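Copper-transporting atpase (Sulfolobus solfataricus, PDB 2YJ4) probably couples ATP hydrolysis to the transport of copper across the membrane as a type IB P-type ATPase, of which this chain is the cytosolic catalytic part. Local coordinates at residues K26-I31 and E151-I156; F33-T38 and I133-R138; A60-L65 and L86-F91; D161-V166 and Y178-S183; I204-N209 and V221-G226. The protein carries 1 engineered substitution. All blocks are in the same frame, centred on the assembly; numbering follows the deposited sequence.

Contact 1: residues K26-I31 and E151-I156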
# COMPACT_ATOMS: atom_id res chain seq x y z
N LYS A 26 6.61 -23.54 -10.89
CA LYS A 26 7.96 -24.05 -11.08
C LYS A 26 8.66 -23.18 -12.10
O LYS A 26 9.88 -22.99 -12.05
CB LYS A 26 7.95 -25.52 -11.52
N GLU A 27 7.87 -22.62 -13.02
CA GLU A 27 8.41 -21.86 -14.13
C GLU A 27 8.83 -20.44 -13.76
O GLU A 27 9.56 -19.80 -14.52
CB GLU A 27 7.39 -21.78 -15.25
CG GLU A 27 6.93 -23.12 -15.79
CD GLU A 27 6.01 -22.95 -16.99
OE1 GLU A 27 5.36 -21.88 -17.09
OE2 GLU A 27 5.95 -23.87 -17.83
N ILE A 28 8.34 -19.93 -12.63
CA ILE A 28 8.51 -18.51 -12.36
C ILE A 28 9.96 -18.15 -12.02
O ILE A 28 10.63 -18.86 -11.27
CB ILE A 28 7.50 -17.91 -11.30
CG1 ILE A 28 7.95 -18.21 -9.87
CG2 ILE A 28 6.05 -18.33 -11.56
CD1 ILE A 28 8.95 -17.21 -9.34
N ASP A 29 10.43 -17.04 -12.59
CA ASP A 29 11.79 -16.58 -12.36
C ASP A 29 11.79 -15.14 -11.87
O ASP A 29 12.84 -14.60 -11.51
CB ASP A 29 12.58 -16.69 -13.65
CG ASP A 29 11.86 -16.08 -14.83
OD1 ASP A 29 11.29 -14.97 -14.67
OD2 ASP A 29 11.84 -16.70 -15.91
N THR A 30 10.62 -14.51 -11.86
CA THR A 30 10.52 -13.11 -11.47
C THR A 30 9.36 -12.92 -10.50
O THR A 30 8.23 -13.30 -10.79
CB THR A 30 10.32 -12.21 -12.69
OG1 THR A 30 11.40 -12.41 -13.61
CG2 THR A 30 10.27 -10.74 -12.27
N ILE A 31 9.66 -12.35 -9.33
CA ILE A 31 8.66 -12.10 -8.30
C ILE A 31 8.48 -10.60 -8.15
O ILE A 31 9.42 -9.90 -7.75
CB ILE A 31 9.08 -12.67 -6.92
CG1 ILE A 31 9.49 -14.13 -7.04
CG2 ILE A 31 7.92 -12.57 -5.92
CD1 ILE A 31 8.31 -15.08 -7.12
N GLU A 151 16.34 -20.36 -5.81
CA GLU A 151 16.42 -20.36 -7.25
C GLU A 151 17.42 -19.29 -7.67
O GLU A 151 18.49 -19.15 -7.08
CB GLU A 151 15.04 -20.08 -7.87
CG GLU A 151 13.95 -21.08 -7.45
CD GLU A 151 12.75 -21.10 -8.40
OE1 GLU A 151 12.88 -20.57 -9.54
OE2 GLU A 151 11.69 -21.64 -8.01
N GLY A 152 17.06 -18.55 -8.71
CA GLY A 152 17.80 -17.38 -9.12
C GLY A 152 16.74 -16.34 -9.36
O GLY A 152 16.60 -15.81 -10.47
N LEU A 153 15.94 -16.09 -8.33
CA LEU A 153 14.78 -15.24 -8.49
C LEU A 153 15.11 -13.75 -8.47
O LEU A 153 15.74 -13.24 -7.55
CB LEU A 153 13.70 -15.59 -7.46
CG LEU A 153 13.03 -16.93 -7.72
CD1 LEU A 153 11.91 -17.19 -6.75
CD2 LEU A 153 12.49 -16.97 -9.13
N LYS A 154 14.69 -13.08 -9.54
CA LYS A 154 14.73 -11.62 -9.61
C LYS A 154 13.51 -11.05 -8.89
O LYS A 154 12.38 -11.52 -9.04
CB LYS A 154 14.74 -11.15 -11.07
CG LYS A 154 14.51 -9.66 -11.25
CD LYS A 154 14.40 -9.31 -12.73
CE LYS A 154 13.66 -10.42 -13.48
NZ LYS A 154 13.71 -10.27 -14.95
N ILE A 155 13.75 -10.04 -8.08
CA ILE A 155 12.68 -9.47 -7.29
C ILE A 155 12.53 -8.03 -7.69
O ILE A 155 13.50 -7.29 -7.71
CB ILE A 155 12.99 -9.54 -5.79
CG1 ILE A 155 13.11 -11.00 -5.35
CG2 ILE A 155 11.92 -8.81 -5.01
CD1 ILE A 155 13.23 -11.17 -3.87
N ILE A 156 11.30 -7.64 -8.01
CA ILE A 156 11.00 -6.28 -8.39
C ILE A 156 9.91 -5.73 -7.49
O ILE A 156 8.95 -6.44 -7.14
CB ILE A 156 10.52 -6.21 -9.88
CG1 ILE A 156 11.58 -6.82 -10.81
CG2 ILE A 156 10.19 -4.77 -10.26
CD1 ILE A 156 11.15 -6.90 -12.27
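Asp29 and Ile31 are tied to Lys154 and Ile156 by three backbone hydrogen bonds, with Thr30 opposite Lys154 and Ile31 opposite Ile155 in parallel register. Lys154 N donates to Asp29 O and Ile156 N to Ile31 O. Between them Ile31 N donates to Lys154 O (2.9 Å), a bond that is nearly straight. CA-H...O contacts from Thr30 to Lys154 O and from Ile155 to Ile31 O fill in between. Apolar packing gathers on the Ile31 side, where the two methyls of Leu153 part company. Its CD1 lies 3.9 Å from Ile31 CG1. Its CD2 sits over the backbone of Asp29 and meets Ile28 CD1 at 3.6 Å, the two side chains roughly perpendicular. Polar and mixed contacts lie on the other face. Thr30 and Lys154 run alongside each other there; the lysine chain bends at chi3 (37°), which lays CE against both branches of the threonine, while Thr30 OG1 donates to Asp29 OD1 (2.8 Å). A valine here, lacking the hydroxyl, would probably leave the Asp29 carboxylate freer to turn, with the weak bond from Lys200 N still reaching OD1. Ile156 CD1 touches Thr30 CG2 further along. Strand 201-205 flanks strand 30-34 on its other edge, and helix 142-149 packs on Leu153 and Ile155. The strand pair belongs to the Rossmann-like core of the haloacid dehalogenase-type P domain of the pump.

Contact 2: residues F33-T38 and I133-R138. Engineered in segment 33-38: Asn34 (natural residue Asp). With PO4 (phosphate ion), chain D.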
# COMPACT_ATOMS: atom_id res chain seq x y z
N PHE A 33 6.59 -7.46 -6.29
CA PHE A 33 5.73 -7.02 -5.21
C PHE A 33 5.18 -5.65 -5.49
O PHE A 33 5.94 -4.72 -5.71
CB PHE A 33 6.50 -6.94 -3.91
CG PHE A 33 6.88 -8.28 -3.35
CD1 PHE A 33 6.02 -8.97 -2.52
CD2 PHE A 33 8.11 -8.84 -3.66
CE1 PHE A 33 6.37 -10.19 -1.99
CE2 PHE A 33 8.47 -10.07 -3.14
CZ PHE A 33 7.59 -10.75 -2.30
N ASN A 34 3.85 -5.52 -5.48
CA ASN A 34 3.25 -4.21 -5.29
C ASN A 34 3.48 -3.79 -3.85
O ASN A 34 3.34 -4.60 -2.93
CB ASN A 34 1.76 -4.24 -5.59
CG ASN A 34 1.48 -4.45 -7.06
OD1 ASN A 34 1.64 -3.52 -7.87
ND2 ASN A 34 1.08 -5.68 -7.43
N LYS A 35 3.85 -2.54 -3.64
CA LYS A 35 4.21 -2.08 -2.31
C LYS A 35 3.02 -2.09 -1.34
O LYS A 35 2.95 -2.94 -0.44
CB LYS A 35 4.83 -0.68 -2.35
CG LYS A 35 5.56 -0.30 -1.07
CD LYS A 35 5.74 1.19 -0.83
CE LYS A 35 4.46 1.83 -0.34
NZ LYS A 35 4.72 2.98 0.57
N THR A 36 2.10 -1.15 -1.53
CA THR A 36 1.07 -0.82 -0.53
C THR A 36 0.19 -1.99 -0.13
O THR A 36 -0.52 -2.56 -0.95
CB THR A 36 0.15 0.32 -1.02
OG1 THR A 36 0.95 1.40 -1.53
CG2 THR A 36 -0.70 0.85 0.12
N GLY A 37 0.20 -2.34 1.15
CA GLY A 37 -0.65 -3.40 1.64
C GLY A 37 -0.10 -4.79 1.35
O GLY A 37 -0.71 -5.80 1.71
N THR A 38 1.05 -4.85 0.69
CA THR A 38 1.71 -6.12 0.45
C THR A 38 2.99 -6.16 1.27
O THR A 38 3.09 -6.90 2.24
CB THR A 38 1.98 -6.38 -1.05
OG1 THR A 38 0.73 -6.49 -1.74
CG2 THR A 38 2.71 -7.67 -1.26
N ILE A 133 2.69 11.79 5.75
CA ILE A 133 2.04 10.55 6.09
C ILE A 133 2.61 9.39 5.27
O ILE A 133 2.93 9.54 4.10
CB ILE A 133 0.47 10.63 6.04
CG1 ILE A 133 -0.08 10.07 4.74
CG2 ILE A 133 -0.05 12.04 6.33
CD1 ILE A 133 -0.30 8.60 4.80
N SER A 134 2.75 8.24 5.91
CA SER A 134 3.24 7.09 5.19
C SER A 134 2.74 5.78 5.80
O SER A 134 1.88 5.77 6.69
CB SER A 134 4.77 7.10 5.13
OG SER A 134 5.34 6.67 6.36
N ASP A 135 3.31 4.68 5.32
CA ASP A 135 2.81 3.36 5.64
C ASP A 135 3.64 2.68 6.71
O ASP A 135 4.72 3.15 7.05
CB ASP A 135 2.78 2.51 4.38
CG ASP A 135 1.41 2.01 4.07
OD1 ASP A 135 0.56 2.04 4.99
OD2 ASP A 135 1.17 1.59 2.91
N VAL A 136 3.12 1.58 7.25
CA VAL A 136 3.90 0.72 8.13
C VAL A 136 4.37 -0.51 7.36
O VAL A 136 3.56 -1.25 6.82
CB VAL A 136 3.07 0.24 9.35
CG1 VAL A 136 3.97 -0.45 10.37
CG2 VAL A 136 2.34 1.42 9.98
N PRO A 137 5.68 -0.74 7.32
CA PRO A 137 6.22 -1.93 6.65
C PRO A 137 5.96 -3.21 7.45
O PRO A 137 6.00 -3.18 8.68
CB PRO A 137 7.72 -1.64 6.59
CG PRO A 137 7.97 -0.81 7.80
CD PRO A 137 6.75 0.06 7.95
N ARG A 138 5.69 -4.32 6.77
CA ARG A 138 5.59 -5.61 7.44
C ARG A 138 6.98 -6.09 7.88
O ARG A 138 7.98 -5.89 7.17
CB ARG A 138 4.93 -6.66 6.55
CG ARG A 138 3.44 -6.43 6.32
CD ARG A 138 2.81 -7.48 5.39
NE ARG A 138 1.56 -6.98 4.85
CZ ARG A 138 0.38 -7.16 5.44
NH1 ARG A 138 0.30 -7.86 6.57
NH2 ARG A 138 -0.73 -6.64 4.89
P PO4 D . 0.60 0.30 -4.84
O1 PO4 D . 1.91 0.47 -4.10
O2 PO4 D . 0.79 0.66 -6.30
O3 PO4 D . 0.15 -1.13 -4.70
O4 PO4 D . -0.45 1.26 -4.31
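Arg138 is extended from CG to NE (chi2 179°, chi3 -161°), a reach that carries its guanidinium to the carbonyls of Gly37 and Thr38. Both oxygens lie at the edge of the guanidinium, near its plane: NH2 donates to Gly37 O (3.3 Å), coming from above the carbonyl plane, and NE makes a weak bond to Thr38 O (3.0 Å). Two backbone carbonyls thus share one arginine. Thr36 places CG2 anti to its backbone N and OG1 beside it (chi1 -48°), turning the methyl to Asp135 and the hydroxyl to the phosphate. Its CG2 meets Asp135 OD2 at 3.4 Å. Lys35 NZ stays 4.5 Å from Asp135 OD2, beyond a salt bridge; its ion-pair partner is Asp161. The phosphate, probably from the crystallisation liquor, has O1 held by Thr36 N (3.0 Å) and Thr36 OG1 (2.9 Å), with Lys187 NZ and Gly160 N as further donors to the ion. Asn34, an engineered replacement of the natural aspartate, sets CB beside phosphate O3. The sequence Asn34-Lys35-Thr36-Gly37-Thr38 is the DKTGT phosphorylation motif of P-type ATPases with its aspartate replaced, and the segment 133-138, which leaves strand 126-134, probably forms part of the hinge to the nucleotide-binding domain.

Contact 3: residues A60-L65 and L86-F91; sequences ASVEAL and LEVKDF. With AMP (adenosine monophosphate), chain C.
Phe91 presents one ring face to Leu65, whose CB stands 3.6 Å from the centroid of the ring and only 5° off its normal, a CH-pi contact over the middle of the face. The two side chains run past one another head to tail, so that the leucine continues back along the phenylalanine and its CD1 settles 3.5 Å from Phe91 CB. The same methyl also touches Val88 CB and so fits the notch between Val88 and Phe91. Phe91 has CG anti to its backbone N (chi1 165°), and this swings the ring against the helix at Val62, where CE1 comes 3.4 Å from Val62 O and CD1 packs against Val62 CG1. Val88 is the next bump: its CG2 fits against the backbone of Ser61 and Val62, 3.5 Å from Ser61 O, and meets Val62 CG2 beside it. At the far end the fit turns polar. Leu86 N donates to Ser61 OG (2.7 Å), a hydroxyl also bonded to Ala57 O, and a water donates to both Ser61 O and Leu86 O, bridging the two backbones. Glu63 points away from this packing, toward AMP: OE1 accepts a hydrogen bond from N6 (3.3 Å) and OE2 lies 2.8 Å from N1, so one wall of the helix serves the adenine while another packs on 86-91. Within the nucleotide-binding domain, the segment 86-91 leads from helix 69-81 into edge strand 91-93 and closes over the end of helix 53-63, while Val99 of strand 98-103 touches Val62, Glu63 and Phe91.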
# COMPACT_ATOMS: atom_id res chain seq x y z
N ALA A 60 -7.14 18.40 12.89
CA ALA A 60 -7.87 17.21 13.35
C ALA A 60 -9.37 17.49 13.56
O ALA A 60 -10.21 16.67 13.24
CB ALA A 60 -7.25 16.65 14.64
N SER A 61 -9.71 18.65 14.10
CA SER A 61 -11.13 18.98 14.23
C SER A 61 -11.82 18.85 12.86
O SER A 61 -12.84 18.18 12.73
CB SER A 61 -11.31 20.39 14.79
OG SER A 61 -10.63 20.54 16.03
N VAL A 62 -11.23 19.47 11.84
CA VAL A 62 -11.84 19.39 10.50
C VAL A 62 -11.82 17.96 9.98
O VAL A 62 -12.82 17.50 9.45
CB VAL A 62 -11.17 20.34 9.50
CG1 VAL A 62 -11.57 20.00 8.08
CG2 VAL A 62 -11.54 21.78 9.81
N GLU A 63 -10.70 17.26 10.14
CA GLU A 63 -10.60 15.88 9.65
C GLU A 63 -11.46 14.90 10.43
O GLU A 63 -11.66 13.77 10.01
CB GLU A 63 -9.15 15.38 9.66
CG GLU A 63 -8.21 16.15 8.74
CD GLU A 63 -8.32 15.70 7.30
OE1 GLU A 63 -9.32 15.04 6.95
OE2 GLU A 63 -7.40 16.02 6.51
N ALA A 64 -11.98 15.34 11.57
CA ALA A 64 -12.76 14.43 12.42
C ALA A 64 -14.06 14.07 11.72
O ALA A 64 -14.69 13.07 12.06
CB ALA A 64 -13.05 15.05 13.80
N LEU A 65 -14.46 14.90 10.75
CA LEU A 65 -15.74 14.75 10.07
C LEU A 65 -15.63 13.98 8.75
O LEU A 65 -16.60 13.89 8.00
CB LEU A 65 -16.35 16.13 9.81
CG LEU A 65 -16.77 16.95 11.02
CD1 LEU A 65 -17.43 18.24 10.57
CD2 LEU A 65 -17.72 16.15 11.90
N LEU A 86 -12.36 20.18 18.12
CA LEU A 86 -13.11 21.41 18.26
C LEU A 86 -14.32 21.35 17.36
O LEU A 86 -14.36 20.56 16.42
CB LEU A 86 -12.25 22.64 17.94
CG LEU A 86 -11.06 22.91 18.87
CD1 LEU A 86 -10.35 24.19 18.46
CD2 LEU A 86 -11.50 22.99 20.32
N GLU A 87 -15.32 22.18 17.66
CA GLU A 87 -16.52 22.21 16.85
C GLU A 87 -16.25 22.93 15.52
O GLU A 87 -15.71 24.04 15.51
CB GLU A 87 -17.68 22.88 17.62
CG GLU A 87 -18.83 23.35 16.71
CD GLU A 87 -20.19 23.32 17.39
OE1 GLU A 87 -20.37 24.00 18.44
OE2 GLU A 87 -21.09 22.62 16.87
N VAL A 88 -16.65 22.29 14.43
CA VAL A 88 -16.45 22.80 13.08
C VAL A 88 -17.78 23.14 12.39
O VAL A 88 -18.74 22.38 12.48
CB VAL A 88 -15.77 21.74 12.19
CG1 VAL A 88 -15.66 22.22 10.74
CG2 VAL A 88 -14.42 21.32 12.78
N LYS A 89 -17.81 24.27 11.68
CA LYS A 89 -18.99 24.66 10.90
C LYS A 89 -18.73 24.64 9.38
O LYS A 89 -17.59 24.83 8.93
CB LYS A 89 -19.50 26.04 11.36
CG LYS A 89 -20.37 26.00 12.63
CD LYS A 89 -20.49 27.38 13.30
CE LYS A 89 -21.36 27.33 14.57
NZ LYS A 89 -21.40 28.59 15.39
N ASP A 90 -19.78 24.42 8.60
CA ASP A 90 -19.69 24.44 7.13
C ASP A 90 -18.58 23.51 6.64
O ASP A 90 -17.73 23.89 5.85
CB ASP A 90 -19.44 25.86 6.62
CG ASP A 90 -20.37 26.88 7.26
OD1 ASP A 90 -21.52 26.52 7.58
OD2 ASP A 90 -19.95 28.05 7.43
N PHE A 91 -18.60 22.28 7.12
CA PHE A 91 -17.62 21.31 6.71
C PHE A 91 -17.89 20.85 5.29
O PHE A 91 -19.05 20.70 4.90
CB PHE A 91 -17.65 20.12 7.65
CG PHE A 91 -16.93 18.92 7.12
CD1 PHE A 91 -15.56 18.82 7.22
CD2 PHE A 91 -17.64 17.89 6.52
CE1 PHE A 91 -14.89 17.71 6.75
CE2 PHE A 91 -16.98 16.78 6.03
CZ PHE A 91 -15.60 16.69 6.15
P AMP C . -7.94 9.10 -2.73
O1P AMP C . -7.98 9.05 -4.25
O2P AMP C . -9.36 9.10 -2.20
O3P AMP C . -6.97 8.06 -2.22
O5' AMP C . -7.31 10.55 -2.55
C5' AMP C . -6.10 10.91 -3.21
C4' AMP C . -5.40 12.03 -2.50
O4' AMP C . -6.37 13.02 -2.08
C3' AMP C . -4.69 11.65 -1.21
O3' AMP C . -3.42 11.06 -1.43
C2' AMP C . -4.63 12.97 -0.45
O2' AMP C . -3.56 13.78 -0.93
C1' AMP C . -5.95 13.62 -0.87
N9 AMP C . -7.01 13.44 0.14
C8 AMP C . -8.12 12.69 -0.01
N7 AMP C . -8.90 12.73 1.10
C5 AMP C . -8.27 13.53 1.99
C6 AMP C . -8.55 14.01 3.36
N6 AMP C . -9.67 13.62 4.00
N1 AMP C . -7.64 14.82 3.95
C2 AMP C . -6.52 15.20 3.32
N3 AMP C . -6.20 14.81 2.07
C4 AMP C . -7.03 13.99 1.36
O HOH W 1 -15.00 18.43 14.68

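Contact 4: residues D161-V166 and Y178-S183; sequences DKEDKV and YYSNLS
Asp161 and Asn181 are joined through their backbones, Asn181 N donating to Asp161 O (2.7 Å), at the place where the chain leaves strand 178-179 and passes the start of helix 163-173. The CA atoms of Asp161 and Asn181 stand 5.0 Å apart. The contact belongs to a beta-alpha-beta unit of the Rossmann-like P domain: strand 154-158, helix 163-173 and edge strand 178-179. Lys162 holds the N-cap position of that helix, and Asp161, an ATP-binding residue whose CB points away from 178-183, has its OD2 in a salt bridge with Lys35 NZ. On the first turn Glu163 bends back at chi2 (90°), bringing its carboxylate over to the strand. Ser180 OG donates to Glu163 OE1 (3.0 Å), meeting it on the anti side and 20° out of the carboxylate plane. Glu163 OE1 also lies at the edge of the Tyr178 ring, in its plane, 3.4 Å from Tyr178 CE1; the carboxylate and ring planes are 42° apart. One turn on, Val166 divides its methyls between Tyr178 and Ser180. CG2 rests 3.6 Å from Ser180 CB, and CG1 approaches the Tyr178 ring obliquely, 3.3 Å from CD1.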
# COMPACT_ATOMS: atom_id res chain seq x y z
N ASP A 161 3.38 4.84 -5.46
CA ASP A 161 3.84 5.69 -4.37
C ASP A 161 5.07 6.44 -4.82
O ASP A 161 5.71 6.07 -5.79
CB ASP A 161 4.18 4.86 -3.13
CG ASP A 161 3.41 5.30 -1.91
OD1 ASP A 161 2.19 5.53 -2.03
OD2 ASP A 161 4.02 5.40 -0.82
N LYS A 162 5.41 7.49 -4.08
CA LYS A 162 6.46 8.40 -4.52
C LYS A 162 7.86 7.82 -4.34
O LYS A 162 8.12 7.07 -3.40
CB LYS A 162 6.33 9.74 -3.81
CG LYS A 162 4.97 10.38 -4.03
CD LYS A 162 4.63 10.41 -5.51
CE LYS A 162 3.16 10.70 -5.72
NZ LYS A 162 2.72 11.89 -4.95
N GLU A 163 8.74 8.20 -5.26
CA GLU A 163 10.12 7.72 -5.31
C GLU A 163 10.86 7.73 -3.97
O GLU A 163 11.84 7.01 -3.79
CB GLU A 163 10.89 8.54 -6.34
CG GLU A 163 12.40 8.49 -6.20
CD GLU A 163 13.03 7.36 -7.00
OE1 GLU A 163 12.32 6.38 -7.32
OE2 GLU A 163 14.24 7.47 -7.31
N ASP A 164 10.39 8.56 -3.04
CA ASP A 164 11.02 8.67 -1.73
C ASP A 164 10.56 7.52 -0.83
O ASP A 164 11.36 6.87 -0.16
CB ASP A 164 10.72 10.03 -1.09
N LYS A 165 9.25 7.28 -0.81
CA LYS A 165 8.69 6.19 -0.03
C LYS A 165 9.17 4.83 -0.54
O LYS A 165 9.47 3.93 0.24
CB LYS A 165 7.16 6.27 -0.05
CG LYS A 165 6.64 7.71 -0.19
CD LYS A 165 5.51 8.01 0.79
CE LYS A 165 6.05 8.14 2.21
NZ LYS A 165 5.51 9.34 2.93
N VAL A 166 9.28 4.69 -1.85
CA VAL A 166 9.67 3.41 -2.43
C VAL A 166 11.18 3.13 -2.29
O VAL A 166 11.59 2.05 -1.85
CB VAL A 166 9.22 3.32 -3.90
CG1 VAL A 166 9.57 1.96 -4.49
CG2 VAL A 166 7.73 3.58 -3.99
N TYR A 178 13.35 -1.49 -8.35
CA TYR A 178 12.03 -1.01 -7.97
C TYR A 178 11.63 0.14 -8.88
O TYR A 178 12.47 0.72 -9.56
CB TYR A 178 12.05 -0.50 -6.53
CG TYR A 178 12.82 0.78 -6.35
CD1 TYR A 178 12.20 2.01 -6.54
CD2 TYR A 178 14.16 0.76 -5.99
CE1 TYR A 178 12.90 3.18 -6.38
CE2 TYR A 178 14.87 1.93 -5.83
CZ TYR A 178 14.23 3.15 -6.02
OH TYR A 178 14.92 4.33 -5.87
N TYR A 179 10.34 0.46 -8.89
CA TYR A 179 9.78 1.51 -9.72
C TYR A 179 8.66 2.22 -8.96
O TYR A 179 7.75 1.57 -8.45
CB TYR A 179 9.22 0.91 -11.00
CG TYR A 179 10.26 0.30 -11.91
CD1 TYR A 179 11.41 0.99 -12.24
CD2 TYR A 179 10.09 -0.98 -12.42
CE1 TYR A 179 12.38 0.43 -13.07
CE2 TYR A 179 11.04 -1.55 -13.25
CZ TYR A 179 12.18 -0.84 -13.57
OH TYR A 179 13.13 -1.41 -14.38
N SER A 180 8.72 3.55 -8.90
CA SER A 180 7.77 4.35 -8.13
C SER A 180 6.92 5.25 -9.01
O SER A 180 7.22 5.44 -10.18
CB SER A 180 8.51 5.22 -7.11
OG SER A 180 9.40 6.11 -7.76
N ASN A 181 5.86 5.83 -8.43
CA ASN A 181 4.95 6.73 -9.15
C ASN A 181 4.30 6.08 -10.36
O ASN A 181 4.18 6.70 -11.43
CB ASN A 181 5.66 8.02 -9.56
CG ASN A 181 4.69 9.12 -9.97
OD1 ASN A 181 3.52 9.10 -9.56
ND2 ASN A 181 5.15 10.07 -10.79
N LEU A 182 3.86 4.85 -10.18
CA LEU A 182 3.34 4.03 -11.26
C LEU A 182 1.82 3.93 -11.19
O LEU A 182 1.25 3.70 -10.13
CB LEU A 182 3.93 2.63 -11.16
CG LEU A 182 5.06 2.15 -12.08
CD1 LEU A 182 6.15 3.18 -12.30
CD2 LEU A 182 5.64 0.86 -11.50
N SER A 183 1.17 4.10 -12.33
CA SER A 183 -0.26 3.92 -12.43
C SER A 183 -0.49 2.50 -12.87
O SER A 183 0.44 1.81 -13.31
CB SER A 183 -0.82 4.85 -13.50
OG SER A 183 -0.20 4.57 -14.75

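Contact 5: residues I204-N209 and V221-G226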
# COMPACT_ATOMS: atom_id res chain seq x y z
N ILE A 204 2.50 -10.35 -6.27
CA ILE A 204 1.64 -10.21 -5.13
C ILE A 204 1.10 -8.78 -5.10
O ILE A 204 1.86 -7.83 -5.25
CB ILE A 204 2.37 -10.57 -3.82
CG1 ILE A 204 2.99 -11.96 -3.93
CG2 ILE A 204 1.40 -10.54 -2.65
CD1 ILE A 204 4.47 -11.96 -4.20
N GLY A 205 -0.21 -8.66 -4.94
CA GLY A 205 -0.86 -7.36 -4.92
C GLY A 205 -1.94 -7.27 -3.86
O GLY A 205 -2.20 -8.22 -3.12
N ASP A 206 -2.60 -6.11 -3.82
CA ASP A 206 -3.54 -5.77 -2.76
C ASP A 206 -4.17 -4.42 -3.06
O ASP A 206 -3.51 -3.37 -2.93
CB ASP A 206 -2.80 -5.65 -1.43
CG ASP A 206 -3.69 -5.16 -0.30
OD1 ASP A 206 -4.04 -3.96 -0.31
OD2 ASP A 206 -4.03 -5.98 0.60
N GLY A 207 -5.43 -4.41 -3.44
CA GLY A 207 -6.09 -3.13 -3.59
C GLY A 207 -6.19 -2.61 -5.00
O GLY A 207 -5.67 -3.21 -5.94
N VAL A 208 -6.85 -1.47 -5.14
CA VAL A 208 -7.30 -1.02 -6.45
C VAL A 208 -6.18 -1.01 -7.51
O VAL A 208 -6.28 -1.69 -8.52
CB VAL A 208 -8.05 0.34 -6.37
CG1 VAL A 208 -7.08 1.48 -6.11
CG2 VAL A 208 -8.85 0.59 -7.63
N ASN A 209 -5.11 -0.27 -7.24
CA ASN A 209 -4.02 -0.09 -8.21
C ASN A 209 -3.23 -1.35 -8.59
O ASN A 209 -2.27 -1.27 -9.36
CB ASN A 209 -3.05 1.02 -7.74
N VAL A 221 -0.98 -13.50 -6.79
CA VAL A 221 -1.39 -13.62 -5.41
C VAL A 221 -2.00 -12.31 -4.91
O VAL A 221 -1.40 -11.25 -5.04
CB VAL A 221 -0.20 -14.01 -4.51
CG1 VAL A 221 -0.69 -14.36 -3.12
CG2 VAL A 221 0.57 -15.19 -5.12
N ALA A 222 -3.19 -12.39 -4.34
CA ALA A 222 -3.80 -11.26 -3.65
C ALA A 222 -3.64 -11.42 -2.13
O ALA A 222 -3.62 -12.55 -1.61
CB ALA A 222 -5.25 -11.14 -4.02
N MET A 223 -3.51 -10.31 -1.41
CA MET A 223 -3.45 -10.35 0.04
C MET A 223 -4.83 -10.64 0.64
O MET A 223 -5.86 -10.40 -0.00
CB MET A 223 -2.94 -9.03 0.58
CG MET A 223 -1.52 -8.71 0.16
SD MET A 223 -0.34 -9.91 0.77
CE MET A 223 -0.55 -9.68 2.55
N GLY A 224 -4.85 -11.15 1.86
CA GLY A 224 -6.09 -11.35 2.58
C GLY A 224 -6.87 -10.06 2.78
O GLY A 224 -8.06 -9.98 2.48
N ASN A 225 -6.20 -9.03 3.29
CA ASN A 225 -6.88 -7.76 3.52
C ASN A 225 -7.11 -7.00 2.22
O ASN A 225 -7.44 -5.81 2.24
CB ASN A 225 -6.14 -6.91 4.56
CG ASN A 225 -4.63 -6.88 4.32
OD1 ASN A 225 -4.14 -6.25 3.37
ND2 ASN A 225 -3.89 -7.56 5.20
N GLY A 226 -6.94 -7.69 1.10
CA GLY A 226 -7.06 -7.10 -0.22
C GLY A 226 -8.49 -6.88 -0.70
O GLY A 226 -9.44 -7.54 -0.25
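Ile204 and Gly205 pair in parallel register with Val221 and Ala222, Gly205 N donating to Val221 O (2.9 Å) and Met223 N to Gly205 O (3.0 Å), before 221-226 closes a type I turn from Met223 to Gly226. On one face Ile204 and Val221 extend together as neighbours, CG1 of the isoleucine 3.8 Å from CB of the valine. Met223 is folded at chi2 and chi3 (-63° and -62°), a bend that brings SD back to Ile204 CG2 at 3.9 Å. These are neighbouring strands of a beta-alpha-beta unit in the Rossmann-like P domain, and Gly205-Asp206-Gly207-Val208-Asn209 begins the GDGxNDxx motif of P-type ATPases, in which Asn209 binds ATP. Asp206 lies roughly perpendicular to Met223, with OD2 3.2 Å from Met223 CB and 3.3 Å from Gly226 CA. An alanine here, without the carboxylate, is likely to leave a gap beside Met223 CB and Gly226 CA. At Gly226 a CB would run into Met223 O. Asp206 N is bonded to Asp210 OD2, and helix 35-39 places Thr38 against Ile204, Asp206 and Met223.

From the N terminus, strand 30-34 opens contact 1, which closes 120 residues later on strand 154-158. The segment 33-38, continuing the same strand, opens contact 2, nested inside that loop and closed at 133-138 where the chain returns from the nucleotide-binding domain. Contact 3 is nested deeper still, wholly within that domain and about 49 Å between centres from contact 1. Contacts 4 and 5 follow in series: contact 4 closes the helix-to-strand half of one beta-alpha-beta unit, contact 5 a whole unit, and no contacts cross. Contacts 1, 2, 4 and 5 reach one sheet: Ile156 O to Phe33 N joins contacts 1 and 2, Lys35 to Asp161 joins 2 and 4, and Asn34 N to Ile204 O joins 2 and 5.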